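Local coordinates for DNA photolyase (Agrobacterium tumefaciens, PDB 4U63), which probably repairs ultraviolet-induced cyclobutane pyrimidine dimers in DNA, using light, a flavin cofactor and a methenyltetrahydrofolate antenna, at residues A[237-249]-A[285-297]. Sequence-based numbering, arbitrary orientation.
Sequences FIDGALKGYEEGR and IASNDISRFRKEI. With FAD (flavin-adenine dinucleotide), chain C; SO4 (sulfate ion), chain F; SO4 (sulfate ion), chain G; SO4 (sulfate ion), chain I.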
# COMPACT_ATOMS: atom_id res chain seq x y z
N PHE A 237 11.90 -11.30 7.87
CA PHE A 237 12.43 -11.15 6.54
C PHE A 237 13.97 -11.07 6.56
O PHE A 237 14.64 -11.75 5.77
CB PHE A 237 11.86 -9.91 5.84
CG PHE A 237 12.32 -9.74 4.43
CD1 PHE A 237 11.94 -10.66 3.45
CD2 PHE A 237 13.15 -8.67 4.06
CE1 PHE A 237 12.37 -10.52 2.15
CE2 PHE A 237 13.58 -8.54 2.75
CZ PHE A 237 13.19 -9.46 1.79
N ILE A 238 14.52 -10.27 7.46
CA ILE A 238 15.98 -10.11 7.53
C ILE A 238 16.63 -11.45 7.86
O ILE A 238 17.60 -11.85 7.20
CB ILE A 238 16.40 -9.03 8.57
CG1 ILE A 238 15.91 -7.63 8.14
CG2 ILE A 238 17.93 -9.02 8.77
CD1 ILE A 238 16.45 -7.10 6.83
N ASP A 239 16.06 -12.14 8.84
CA ASP A 239 16.54 -13.45 9.26
C ASP A 239 16.07 -14.59 8.35
O ASP A 239 16.43 -15.74 8.56
CB ASP A 239 16.08 -13.78 10.71
CG ASP A 239 17.01 -13.22 11.79
OD1 ASP A 239 18.06 -12.64 11.49
OD2 ASP A 239 16.67 -13.38 12.98
N GLY A 240 15.26 -14.26 7.34
CA GLY A 240 14.68 -15.25 6.47
C GLY A 240 14.82 -14.94 5.00
O GLY A 240 15.94 -14.97 4.46
N ALA A 241 13.69 -14.61 4.38
CA ALA A 241 13.56 -14.53 2.92
C ALA A 241 14.40 -13.47 2.23
O ALA A 241 14.50 -13.47 1.01
CB ALA A 241 12.09 -14.37 2.53
N LEU A 242 15.02 -12.55 2.98
CA LEU A 242 16.00 -11.66 2.36
C LEU A 242 17.03 -12.51 1.61
O LEU A 242 17.46 -12.16 0.52
CB LEU A 242 16.69 -10.76 3.37
CG LEU A 242 17.81 -9.85 2.83
CD1 LEU A 242 17.35 -8.98 1.67
CD2 LEU A 242 18.33 -8.98 3.97
N LYS A 243 17.42 -13.63 2.22
CA LYS A 243 18.30 -14.57 1.55
C LYS A 243 17.57 -15.23 0.38
O LYS A 243 16.59 -15.97 0.57
CB LYS A 243 18.83 -15.64 2.50
CG LYS A 243 19.94 -16.46 1.86
CD LYS A 243 20.49 -17.52 2.78
CE LYS A 243 21.56 -18.37 2.10
NZ LYS A 243 22.48 -19.01 3.07
N GLY A 244 18.08 -14.97 -0.83
CA GLY A 244 17.49 -15.49 -2.07
C GLY A 244 16.36 -14.63 -2.61
O GLY A 244 15.68 -15.03 -3.57
N TYR A 245 16.16 -13.45 -2.02
CA TYR A 245 15.09 -12.53 -2.42
C TYR A 245 15.12 -12.20 -3.92
O TYR A 245 14.09 -12.24 -4.58
CB TYR A 245 15.17 -11.23 -1.60
CG TYR A 245 14.19 -10.19 -2.03
CD1 TYR A 245 12.85 -10.32 -1.74
CD2 TYR A 245 14.61 -9.06 -2.74
CE1 TYR A 245 11.93 -9.35 -2.14
CE2 TYR A 245 13.71 -8.10 -3.14
CZ TYR A 245 12.38 -8.25 -2.84
OH TYR A 245 11.48 -7.32 -3.23
N GLU A 246 16.29 -11.87 -4.44
CA GLU A 246 16.39 -11.45 -5.84
C GLU A 246 15.88 -12.52 -6.79
O GLU A 246 15.11 -12.21 -7.71
CB GLU A 246 17.82 -11.06 -6.22
CG GLU A 246 17.90 -10.58 -7.67
CD GLU A 246 19.20 -9.93 -8.01
OE1 GLU A 246 20.23 -10.62 -7.92
OE2 GLU A 246 19.20 -8.73 -8.41
N GLU A 247 16.30 -13.76 -6.57
CA GLU A 247 15.89 -14.88 -7.41
C GLU A 247 14.45 -15.34 -7.13
O GLU A 247 13.76 -15.76 -8.04
CB GLU A 247 16.84 -16.07 -7.23
CG GLU A 247 16.93 -17.00 -8.44
CD GLU A 247 17.83 -16.45 -9.55
OE1 GLU A 247 18.28 -15.28 -9.47
OE2 GLU A 247 18.08 -17.20 -10.52
N GLY A 248 14.02 -15.25 -5.88
CA GLY A 248 12.72 -15.80 -5.48
C GLY A 248 11.50 -14.93 -5.68
O GLY A 248 10.39 -15.45 -5.79
N ARG A 249 11.70 -13.62 -5.74
CA ARG A 249 10.58 -12.68 -5.74
C ARG A 249 9.69 -12.73 -6.98
O ARG A 249 8.56 -12.26 -6.91
CB ARG A 249 11.08 -11.24 -5.52
CG ARG A 249 11.96 -10.68 -6.63
CD ARG A 249 12.44 -9.29 -6.28
NE ARG A 249 11.39 -8.30 -6.49
CZ ARG A 249 11.05 -7.81 -7.68
NH1 ARG A 249 11.69 -8.19 -8.80
NH2 ARG A 249 10.07 -6.92 -7.76
N ILE A 285 24.50 -12.46 4.16
CA ILE A 285 23.60 -12.09 3.06
C ILE A 285 24.39 -11.51 1.90
O ILE A 285 25.28 -10.68 2.09
CB ILE A 285 22.55 -11.06 3.52
CG1 ILE A 285 21.73 -11.58 4.72
CG2 ILE A 285 21.61 -10.67 2.38
CD1 ILE A 285 20.86 -12.80 4.43
N ALA A 286 24.04 -11.96 0.70
CA ALA A 286 24.64 -11.49 -0.53
C ALA A 286 24.20 -10.07 -0.86
O ALA A 286 23.02 -9.71 -0.71
CB ALA A 286 24.27 -12.43 -1.67
N SER A 287 25.14 -9.27 -1.33
CA SER A 287 24.87 -7.89 -1.67
C SER A 287 23.76 -7.72 -2.74
O SER A 287 23.03 -6.74 -2.69
CB SER A 287 26.14 -7.19 -2.14
OG SER A 287 26.64 -7.79 -3.31
N ASN A 288 23.65 -8.67 -3.67
CA ASN A 288 22.62 -8.58 -4.72
C ASN A 288 21.20 -8.65 -4.15
O ASN A 288 20.30 -7.99 -4.64
CB ASN A 288 22.83 -9.64 -5.83
CG ASN A 288 22.62 -11.07 -5.34
OD1 ASN A 288 23.11 -11.45 -4.29
ND2 ASN A 288 21.89 -11.87 -6.12
N ASP A 289 21.01 -9.46 -3.11
CA ASP A 289 19.69 -9.57 -2.47
C ASP A 289 19.31 -8.27 -1.76
O ASP A 289 18.18 -7.81 -1.85
CB ASP A 289 19.68 -10.74 -1.48
CG ASP A 289 19.60 -12.09 -2.17
OD1 ASP A 289 18.96 -12.18 -3.24
OD2 ASP A 289 20.17 -13.06 -1.64
N ILE A 290 20.27 -7.69 -1.06
CA ILE A 290 20.08 -6.42 -0.37
C ILE A 290 19.81 -5.29 -1.36
O ILE A 290 18.89 -4.49 -1.16
CB ILE A 290 21.30 -6.09 0.51
CG1 ILE A 290 21.35 -7.10 1.69
CG2 ILE A 290 21.25 -4.66 1.03
CD1 ILE A 290 22.66 -7.11 2.44
N SER A 291 20.60 -5.24 -2.43
CA SER A 291 20.43 -4.21 -3.46
C SER A 291 19.04 -4.29 -4.08
O SER A 291 18.36 -3.28 -4.21
CB SER A 291 21.49 -4.34 -4.55
OG SER A 291 21.35 -3.32 -5.51
N ARG A 292 18.62 -5.50 -4.44
CA ARG A 292 17.28 -5.70 -5.04
C ARG A 292 16.14 -5.30 -4.09
O ARG A 292 15.19 -4.63 -4.50
CB ARG A 292 17.08 -7.15 -5.49
CG ARG A 292 15.78 -7.39 -6.28
CD ARG A 292 15.70 -6.49 -7.52
NE ARG A 292 16.81 -6.77 -8.43
CZ ARG A 292 17.02 -6.18 -9.61
NH1 ARG A 292 16.20 -5.23 -10.06
NH2 ARG A 292 18.07 -6.54 -10.34
N PHE A 293 16.25 -5.69 -2.83
CA PHE A 293 15.24 -5.30 -1.84
C PHE A 293 15.19 -3.77 -1.67
O PHE A 293 14.12 -3.17 -1.64
CB PHE A 293 15.51 -6.00 -0.51
CG PHE A 293 14.50 -5.68 0.54
CD1 PHE A 293 13.17 -6.03 0.35
CD2 PHE A 293 14.86 -5.02 1.70
CE1 PHE A 293 12.22 -5.73 1.31
CE2 PHE A 293 13.92 -4.72 2.67
CZ PHE A 293 12.59 -5.08 2.47
N ARG A 294 16.36 -3.15 -1.57
CA ARG A 294 16.45 -1.68 -1.51
C ARG A 294 15.81 -1.02 -2.73
O ARG A 294 15.10 -0.02 -2.59
CB ARG A 294 17.90 -1.23 -1.35
CG ARG A 294 18.43 -1.46 0.05
CD ARG A 294 19.92 -1.24 0.12
NE ARG A 294 20.43 -1.42 1.47
CZ ARG A 294 21.69 -1.19 1.86
NH1 ARG A 294 22.60 -0.75 1.00
NH2 ARG A 294 22.03 -1.40 3.12
N LYS A 295 16.04 -1.57 -3.91
CA LYS A 295 15.38 -1.04 -5.13
C LYS A 295 13.86 -1.03 -4.99
O LYS A 295 13.22 -0.08 -5.40
CB LYS A 295 15.78 -1.81 -6.38
CG LYS A 295 17.16 -1.44 -6.89
CD LYS A 295 17.52 -2.20 -8.16
CE LYS A 295 18.86 -1.74 -8.70
NZ LYS A 295 19.31 -2.59 -9.83
N GLU A 296 13.29 -2.08 -4.39
CA GLU A 296 11.84 -2.16 -4.23
C GLU A 296 11.32 -1.09 -3.26
O GLU A 296 10.28 -0.47 -3.52
CB GLU A 296 11.40 -3.56 -3.81
CG GLU A 296 11.77 -4.64 -4.83
CD GLU A 296 11.38 -4.29 -6.25
OE1 GLU A 296 10.22 -3.87 -6.48
OE2 GLU A 296 12.24 -4.45 -7.14
N ILE A 297 12.05 -0.86 -2.18
CA ILE A 297 11.76 0.25 -1.27
C ILE A 297 11.77 1.58 -2.04
O ILE A 297 10.91 2.45 -1.84
CB ILE A 297 12.76 0.30 -0.09
CG1 ILE A 297 12.66 -0.97 0.79
CG2 ILE A 297 12.58 1.55 0.77
CD1 ILE A 297 11.31 -1.14 1.45
PA FAD C . 8.59 -6.68 -1.30
O1A FAD C . 9.02 -7.39 -2.54
O2A FAD C . 9.00 -7.25 0.02
O5B FAD C . 9.06 -5.16 -1.47
C5B FAD C . 9.33 -4.31 -0.34
C4B FAD C . 8.53 -3.02 -0.40
O4B FAD C . 8.84 -2.27 -1.57
C3B FAD C . 7.03 -3.23 -0.45
O3B FAD C . 6.48 -3.53 0.84
C2B FAD C . 6.55 -1.93 -1.05
O2B FAD C . 6.45 -0.90 -0.06
C1B FAD C . 7.66 -1.58 -2.01
N9A FAD C . 7.40 -2.00 -3.40
C8A FAD C . 7.77 -3.17 -3.96
N7A FAD C . 7.41 -3.22 -5.26
C5A FAD C . 6.82 -2.05 -5.57
C6A FAD C . 6.21 -1.47 -6.77
N6A FAD C . 6.18 -2.17 -7.92
N1A FAD C . 5.69 -0.22 -6.66
C2A FAD C . 5.72 0.47 -5.50
N3A FAD C . 6.27 -0.01 -4.36
C4A FAD C . 6.82 -1.24 -4.34
N1 FAD C . 2.12 -1.51 -3.63
C2 FAD C . 1.61 -0.89 -2.54
O2 FAD C . 2.37 -0.75 -1.56
N3 FAD C . 0.33 -0.44 -2.50
C4 FAD C . -0.52 -0.58 -3.56
O4 FAD C . -1.70 -0.14 -3.52
C4X FAD C . -0.03 -1.26 -4.78
N5 FAD C . -0.81 -1.47 -5.88
C5X FAD C . -0.30 -2.07 -6.99
C6 FAD C . -1.08 -2.26 -8.12
C7 FAD C . -0.57 -2.90 -9.26
C7M FAD C . -1.44 -3.09 -10.48
C8 FAD C . 0.82 -3.39 -9.27
C8M FAD C . 1.43 -4.07 -10.47
C9 FAD C . 1.60 -3.20 -8.15
C9A FAD C . 1.12 -2.57 -7.01
N10 FAD C . 1.93 -2.39 -5.85
C10 FAD C . 1.38 -1.73 -4.74
C1' FAD C . 3.34 -2.79 -5.81
C2' FAD C . 3.73 -4.16 -5.31
O2' FAD C . 3.00 -5.15 -6.05
C3' FAD C . 3.52 -4.31 -3.82
O3' FAD C . 4.20 -3.28 -3.11
C4' FAD C . 4.06 -5.67 -3.38
O4' FAD C . 3.23 -6.70 -3.93
C5' FAD C . 4.05 -5.75 -1.87
O5' FAD C . 4.54 -7.02 -1.39
P FAD C . 5.82 -7.04 -0.43
O1P FAD C . 6.06 -8.45 -0.02
O2P FAD C . 5.64 -6.06 0.70
O3P FAD C . 6.98 -6.52 -1.41
S SO4 F . 18.08 -4.35 -13.19
O1 SO4 F . 16.74 -4.55 -13.78
O2 SO4 F . 17.97 -3.57 -11.94
O3 SO4 F . 18.94 -3.62 -14.15
O4 SO4 F . 18.69 -5.66 -12.91
S SO4 G . 21.62 -0.06 -11.37
O1 SO4 G . 21.89 1.35 -11.02
O2 SO4 G . 21.98 -0.95 -10.23
O3 SO4 G . 20.18 -0.22 -11.67
O4 SO4 G . 22.42 -0.42 -12.56
S SO4 I . 25.95 -1.43 4.24
O1 SO4 I . 26.15 -2.50 5.24
O2 SO4 I . 26.12 -0.11 4.89
O3 SO4 I . 24.60 -1.51 3.66
O4 SO4 I . 26.95 -1.56 3.16
O HOH W 1 20.84 -7.00 -7.24
O HOH W 2 18.81 -14.20 -5.01
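Phe293, at the tightly packed end of the contact, is met by two aromatic residues of segment 237-249. Phe237 CE2 lies over the centre of its ring, 3.4 Å from Phe293 CE1, and the ring planes meet obliquely, at 44°. Toward Tyr245 the geometry is edge-to-face: the planes stand at 89° and the edge of Phe293 points at the tyrosine face. Tyr245 enters helix 287-309 as a knob among Asp289, Arg292, Phe293 and Glu296. Next to this cluster, the buried Asp289 carboxylate spans the start of helix 245-248: the backbone N of Gly244, the N-cap residue, reaches Asp289 OD2 from above the carboxylate plane (2.9 Å), and Glu246 N binds Asp289 OD1 (2.9 Å). The solvent side is polar and more mobile, with Asn288 and Arg249 each modelled in two conformers. There Arg292 NE and NH2 form a side-on salt bridge to Glu246 OE2, both at 3.1 Å and with OE2 in the guanidinium plane; a water links Glu246 OE2 to Asn288 O. Tyr245 OH hydrogen-bonds FAD O1A (2.6 Å) and Phe293 CE1 lies by FAD C5B, so two of the three clustered aromatics line the FAD pocket of the photolyase FAD-binding domain.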